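Local coordinates for dual specificity protein phosphatase 14 (PDB 2WGP) that dephosphorylates phosphotyrosine, phosphoserine and phosphothreonine, inactivating the MAP kinases ERK, JNK and p38 and damping T-cell receptor signalling through TAB1, at residues S31-G36 and T106-A111; C54-T59 and V73-A78. All blocks are in the same frame, centred on the assembly; numbering follows the deposited sequence.

Contact 1. Residues S31-G36 and T106-A111. With PO4 (phosphate ion), chain C.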
loop_
_atom_site.group_PDB
_atom_site.type_symbol
_atom_site.label_atom_id
_atom_site.label_comp_id
_atom_site.label_asym_id
_atom_site.label_seq_id
_atom_site.Cartn_x
_atom_site.Cartn_y
_atom_site.Cartn_z
ATOM N N SER A 31 -33.067 -18.320 -20.116
ATOM C CA SER A 31 -34.517 -18.091 -20.225
ATOM C C SER A 31 -35.095 -17.158 -19.138
ATOM O O SER A 31 -36.069 -16.439 -19.381
ATOM C CB SER A 31 -35.284 -19.433 -20.274
ATOM O OG SER A 31 -35.266 -20.141 -19.030
ATOM N N SER A 32 -34.472 -17.127 -17.964
ATOM C CA SER A 32 -34.996 -16.368 -16.841
ATOM C C SER A 32 -34.030 -15.307 -16.302
ATOM O O SER A 32 -34.224 -14.812 -15.188
ATOM C CB SER A 32 -35.331 -17.350 -15.727
ATOM O OG SER A 32 -34.130 -17.841 -15.169
ATOM N N LEU A 33 -33.002 -14.964 -17.083
ATOM C CA LEU A 33 -31.975 -14.023 -16.615
ATOM C C LEU A 33 -31.544 -13.107 -17.732
ATOM O O LEU A 33 -31.118 -13.564 -18.813
ATOM C CB LEU A 33 -30.745 -14.744 -16.015
ATOM C CG LEU A 33 -29.555 -13.888 -15.544
ATOM C CD1 LEU A 33 -29.941 -13.017 -14.356
ATOM C CD2 LEU A 33 -28.329 -14.735 -15.199
ATOM N N PHE A 34 -31.635 -11.808 -17.440
ATOM C CA PHE A 34 -31.165 -10.783 -18.338
ATOM C C PHE A 34 -30.178 -9.887 -17.597
ATOM O O PHE A 34 -30.274 -9.697 -16.370
ATOM C CB PHE A 34 -32.329 -9.946 -18.851
ATOM C CG PHE A 34 -33.351 -10.744 -19.614
ATOM C CD1 PHE A 34 -33.362 -10.725 -21.017
ATOM C CD2 PHE A 34 -34.305 -11.509 -18.943
ATOM C CE1 PHE A 34 -34.313 -11.461 -21.731
ATOM C CE2 PHE A 34 -35.237 -12.260 -19.658
ATOM C CZ PHE A 34 -35.230 -12.232 -21.050
ATOM N N LEU A 35 -29.252 -9.315 -18.358
ATOM C CA LEU A 35 -28.255 -8.381 -17.851
ATOM C C LEU A 35 -28.417 -7.050 -18.591
ATOM O O LEU A 35 -28.648 -7.027 -19.815
ATOM C CB LEU A 35 -26.869 -8.958 -18.127
ATOM C CG LEU A 35 -25.578 -8.195 -17.893
ATOM C CD1 LEU A 35 -24.390 -9.080 -18.173
ATOM C CD2 LEU A 35 -25.499 -6.911 -18.719
ATOM N N GLY A 36 -28.280 -5.939 -17.872
ATOM C CA GLY A 36 -28.436 -4.648 -18.505
ATOM C C GLY A 36 -27.765 -3.451 -17.856
ATOM O O GLY A 36 -27.246 -3.517 -16.737
ATOM N N THR A 106 -35.500 -12.507 -14.122
ATOM C CA THR A 106 -34.769 -11.471 -13.423
ATOM C C THR A 106 -33.901 -10.658 -14.381
ATOM O O THR A 106 -33.216 -11.209 -15.244
ATOM C CB THR A 106 -33.894 -12.096 -12.287
ATOM O OG1 THR A 106 -34.738 -12.830 -11.370
ATOM C CG2 THR A 106 -33.134 -11.020 -11.533
ATOM N N LEU A 107 -33.930 -9.337 -14.204
ATOM C CA LEU A 107 -32.939 -8.462 -14.773
ATOM C C LEU A 107 -31.948 -8.056 -13.700
ATOM O O LEU A 107 -32.324 -7.493 -12.661
ATOM C CB LEU A 107 -33.566 -7.225 -15.373
ATOM C CG LEU A 107 -32.585 -6.130 -15.802
ATOM C CD1 LEU A 107 -31.794 -6.531 -17.084
ATOM C CD2 LEU A 107 -33.383 -4.826 -16.000
ATOM N N VAL A 108 -30.683 -8.365 -13.935
ATOM C CA VAL A 108 -29.614 -7.864 -13.083
ATOM C C VAL A 108 -28.993 -6.718 -13.857
ATOM O O VAL A 108 -28.444 -6.930 -14.966
ATOM C CB VAL A 108 -28.542 -8.915 -12.715
ATOM C CG1 VAL A 108 -27.498 -8.271 -11.771
ATOM C CG2 VAL A 108 -29.184 -10.218 -12.086
ATOM N N HIS A 109 -29.109 -5.508 -13.299
ATOM C CA HIS A 109 -28.567 -4.313 -13.952
ATOM C C HIS A 109 -27.563 -3.605 -13.063
ATOM O O HIS A 109 -27.586 -3.731 -11.821
ATOM C CB HIS A 109 -29.662 -3.337 -14.450
ATOM C CG HIS A 109 -30.206 -2.393 -13.411
ATOM N ND1 HIS A 109 -29.548 -1.238 -13.021
ATOM C CD2 HIS A 109 -31.375 -2.412 -12.724
ATOM C CE1 HIS A 109 -30.282 -0.610 -12.116
ATOM N NE2 HIS A 109 -31.393 -1.299 -11.918
ATOM N N CYS A 110 -26.675 -2.863 -13.702
ATOM C CA CYS A 110 -25.802 -1.927 -12.995
ATOM C C CYS A 110 -25.941 -0.583 -13.718
ATOM O O CYS A 110 -27.060 -0.217 -14.093
ATOM C CB CYS A 110 -24.380 -2.487 -12.933
ATOM S SG CYS A 110 -23.712 -3.156 -14.464
ATOM N N ALA A 111 -24.849 0.157 -13.922
ATOM C CA ALA A 111 -24.882 1.430 -14.643
ATOM C C ALA A 111 -24.563 1.174 -16.116
ATOM O O ALA A 111 -25.403 1.367 -16.983
ATOM C CB ALA A 111 -23.876 2.439 -14.037
HETATM P P PO4 C . -20.646 -1.040 -14.027
HETATM O O1 PO4 C . -20.472 -1.879 -12.794
HETATM O O2 PO4 C . -21.715 0.015 -13.983
HETATM O O3 PO4 C . -21.017 -1.946 -15.199
HETATM O O4 PO4 C . -19.324 -0.369 -14.403
HETATM O O HOH W 1 -34.856 -15.386 -12.528
#
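Strands 33-36 and 106-109 run parallel, held by five backbone hydrogen bonds that are shortest in the first half. F34 sits at the centre of the grip: its N donates to T106 O at 2.8 Å, nearly along the C=O axis, while F34 O accepts V108 N at 2.8 Å in the carbonyl plane. The edge of the F34 ring lies against T106 O. On the same face L107, with CG anti to the backbone N, folds CD1 under F34 CB and to 3.6 Å from G36 N. A CB on G36 would lie only 3.2 Å from L107 CD1, so the bare backbone lets the strands pack here. On the other face L33 CD1 crosses V108 CG2 obliquely at 3.7 Å, and both residues touch I96 of helix 89-101. H109 and C110 open the HCxxxxxR signature of protein tyrosine phosphatases, the central strand running straight into the phosphate-binding loop. Near the loop the pairing loosens: C110 N reaches G36 O at 3.2 Å. H109 stands in the crowded first-torsion position (83°) and sends ND1 in its ring plane to a lone pair of C110 O, an almost straight bond of 175° tying the ring to the loop. C110, the active-site cysteine that forms the phosphocysteine intermediate, has SG 3.0 Å from O3 of the phosphate, whose O2 takes the A111 N-H; A112, V114, S115 and R116 complete the cradle. At the far end a water bridges S32 O and T106 OG1, and S32 O accepts T106 N, the donor standing above the carbonyl plane.

Contact 2. Residues C54-T59 and V73-A78; sequences CIVNAT and VKVPLA
CG anti to the backbone N in both N57 and K74 (chi1 178°) lets the two side chains, which the parallel register sets on the same face of the sheet, run side by side. K74 then bends at chi2 (85°), which lays CD against the N57 amide, 3.8 Å from ND2, and brings CE to 3.4 Å from T59 O. On the opposite face V56 and V73 point the same way; past the strand V75 joins them, its CG2 crossing V56 CG1 obliquely at 3.9 Å, with helix 89-101 reaching V73 and V75. The backbone pairs as the parallel edge of the central sheet. V73 N donates to I55 O and N57 N to V73 O, both at 2.7 Å; V75 N meets N57 O almost straight (174°) but from above the carbonyl plane. Beyond N57 and K74 the two segments kink, A58 and P76 each centring an inverse gamma turn, and V75 O accepts L77 N. T59 OG1 donates to a lone pair of N57 OD1 at 2.9 Å, and N57 ND2 is taken up by I62 O and N64 OD1. An alanine in place of N57 would lose these bonds and would probably loosen the turn that places T59. V146 of the second subunit packs on K74 and P76. With the amide engaged through both its oxygen and its nitrogen, N57 binds the end of its strand to the loop that follows, and the weak bond from K74 NZ to I60 O puts a probable positive charge beside the same loop.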
loop_
_atom_site.group_PDB
_atom_site.type_symbol
_atom_site.label_atom_id
_atom_site.label_comp_id
_atom_site.label_asym_id
_atom_site.label_seq_id
_atom_site.Cartn_x
_atom_site.Cartn_y
_atom_site.Cartn_z
ATOM N N CYS A 54 -38.601 -9.548 -11.710
ATOM C CA CYS A 54 -37.713 -9.159 -10.635
ATOM C C CYS A 54 -36.537 -8.374 -11.183
ATOM O O CYS A 54 -35.921 -8.768 -12.200
ATOM C CB CYS A 54 -37.206 -10.391 -9.915
ATOM S SG CYS A 54 -36.072 -10.067 -8.553
ATOM N N ILE A 55 -36.269 -7.233 -10.550
ATOM C CA ILE A 55 -35.128 -6.381 -10.902
ATOM C C ILE A 55 -34.126 -6.328 -9.739
ATOM O O ILE A 55 -34.450 -5.872 -8.621
ATOM C CB ILE A 55 -35.563 -4.931 -11.272
ATOM C CG1 ILE A 55 -36.563 -4.932 -12.441
ATOM C CG2 ILE A 55 -34.349 -4.065 -11.632
ATOM C CD1 ILE A 55 -37.144 -3.533 -12.771
ATOM N N VAL A 56 -32.909 -6.795 -10.032
ATOM C CA VAL A 56 -31.760 -6.686 -9.141
ATOM C C VAL A 56 -30.940 -5.477 -9.578
ATOM O O VAL A 56 -30.268 -5.477 -10.623
ATOM C CB VAL A 56 -30.883 -7.967 -9.131
ATOM C CG1 VAL A 56 -29.710 -7.791 -8.209
ATOM C CG2 VAL A 56 -31.688 -9.191 -8.691
ATOM N N ASN A 57 -31.010 -4.450 -8.764
ATOM C CA ASN A 57 -30.273 -3.215 -8.989
ATOM C C ASN A 57 -28.920 -3.291 -8.265
ATOM O O ASN A 57 -28.839 -3.009 -7.065
ATOM C CB ASN A 57 -31.117 -2.034 -8.507
ATOM C CG ASN A 57 -30.418 -0.725 -8.650
ATOM O OD1 ASN A 57 -29.290 -0.669 -9.151
ATOM N ND2 ASN A 57 -31.064 0.349 -8.206
ATOM N N ALA A 58 -27.878 -3.704 -9.001
ATOM C CA ALA A 58 -26.512 -3.842 -8.456
ATOM C C ALA A 58 -25.720 -2.534 -8.490
ATOM O O ALA A 58 -24.577 -2.490 -8.979
ATOM C CB ALA A 58 -25.751 -4.961 -9.175
ATOM N N THR A 59 -26.327 -1.460 -7.995
ATOM C CA THR A 59 -25.659 -0.174 -7.875
ATOM C C THR A 59 -26.058 0.502 -6.597
ATOM O O THR A 59 -27.167 0.282 -6.081
ATOM C CB THR A 59 -26.025 0.815 -9.019
ATOM O OG1 THR A 59 -27.319 1.384 -8.778
ATOM C CG2 THR A 59 -25.990 0.122 -10.380
ATOM N N VAL A 73 -34.731 -5.709 -5.923
ATOM C CA VAL A 73 -33.664 -6.075 -4.989
ATOM C C VAL A 73 -32.460 -5.145 -5.206
ATOM O O VAL A 73 -31.890 -5.109 -6.275
ATOM C CB VAL A 73 -33.203 -7.536 -5.175
ATOM C CG1 VAL A 73 -32.079 -7.884 -4.181
ATOM C CG2 VAL A 73 -34.400 -8.513 -5.033
ATOM N N LYS A 74 -32.101 -4.390 -4.182
ATOM C CA LYS A 74 -30.976 -3.453 -4.252
ATOM C C LYS A 74 -29.731 -4.133 -3.692
ATOM O O LYS A 74 -29.750 -4.652 -2.572
ATOM C CB LYS A 74 -31.316 -2.226 -3.421
ATOM C CG LYS A 74 -30.250 -1.138 -3.307
ATOM C CD LYS A 74 -30.336 -0.187 -4.497
ATOM C CE LYS A 74 -29.771 1.167 -4.145
ATOM N NZ LYS A 74 -29.974 2.149 -5.227
ATOM N N VAL A 75 -28.661 -4.122 -4.481
ATOM C CA VAL A 75 -27.334 -4.592 -4.089
ATOM C C VAL A 75 -26.381 -3.370 -4.156
ATOM O O VAL A 75 -25.806 -3.080 -5.212
ATOM C CB VAL A 75 -26.890 -5.749 -5.023
ATOM C CG1 VAL A 75 -25.437 -6.171 -4.783
ATOM C CG2 VAL A 75 -27.867 -6.925 -4.870
ATOM N N PRO A 76 -26.221 -2.655 -3.024
ATOM C CA PRO A 76 -25.642 -1.316 -3.103
ATOM C C PRO A 76 -24.118 -1.302 -3.060
ATOM O O PRO A 76 -23.509 -0.887 -2.053
ATOM C CB PRO A 76 -26.265 -0.597 -1.895
ATOM C CG PRO A 76 -26.485 -1.646 -0.911
ATOM C CD PRO A 76 -26.782 -2.910 -1.678
ATOM N N LEU A 77 -23.539 -1.635 -4.209
ATOM C CA LEU A 77 -22.103 -1.703 -4.442
ATOM C C LEU A 77 -21.655 -0.649 -5.453
ATOM O O LEU A 77 -22.404 -0.310 -6.354
ATOM C CB LEU A 77 -21.767 -3.050 -5.115
ATOM C CG LEU A 77 -22.037 -4.352 -4.372
ATOM C CD1 LEU A 77 -22.216 -5.506 -5.408
ATOM C CD2 LEU A 77 -20.925 -4.626 -3.376
ATOM N N ALA A 78 -20.415 -0.202 -5.313
ATOM C CA ALA A 78 -19.704 0.602 -6.311
ATOM C C ALA A 78 -18.918 -0.341 -7.213
ATOM O O ALA A 78 -18.607 -1.460 -6.813
ATOM C CB ALA A 78 -18.773 1.574 -5.642
#

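Strands 106-109 and 54-57 are neighbours in one sheet, so contact 2, nested in the chain loop that contact 1 closes, joins it sheet-wise, with centres about 10 Å apart. Probable hydrogen bonds of 2.8 Å link L107 O to V56 N and H109 O to A58 N. The two contacts also meet at the active site, where T59 CG2 packs 3.3 Å from C110 CA. Between the strands H109 CE1 packs 3.1 Å from N57 OD1. The T59 side chain is about 6 Å from the bound phosphate at their nearest atoms. R116, which binds that phosphate through NE, also donates NH1 to L77 O, so contact 2 touches the phosphate-binding arginine as well as the nucleophile's strand.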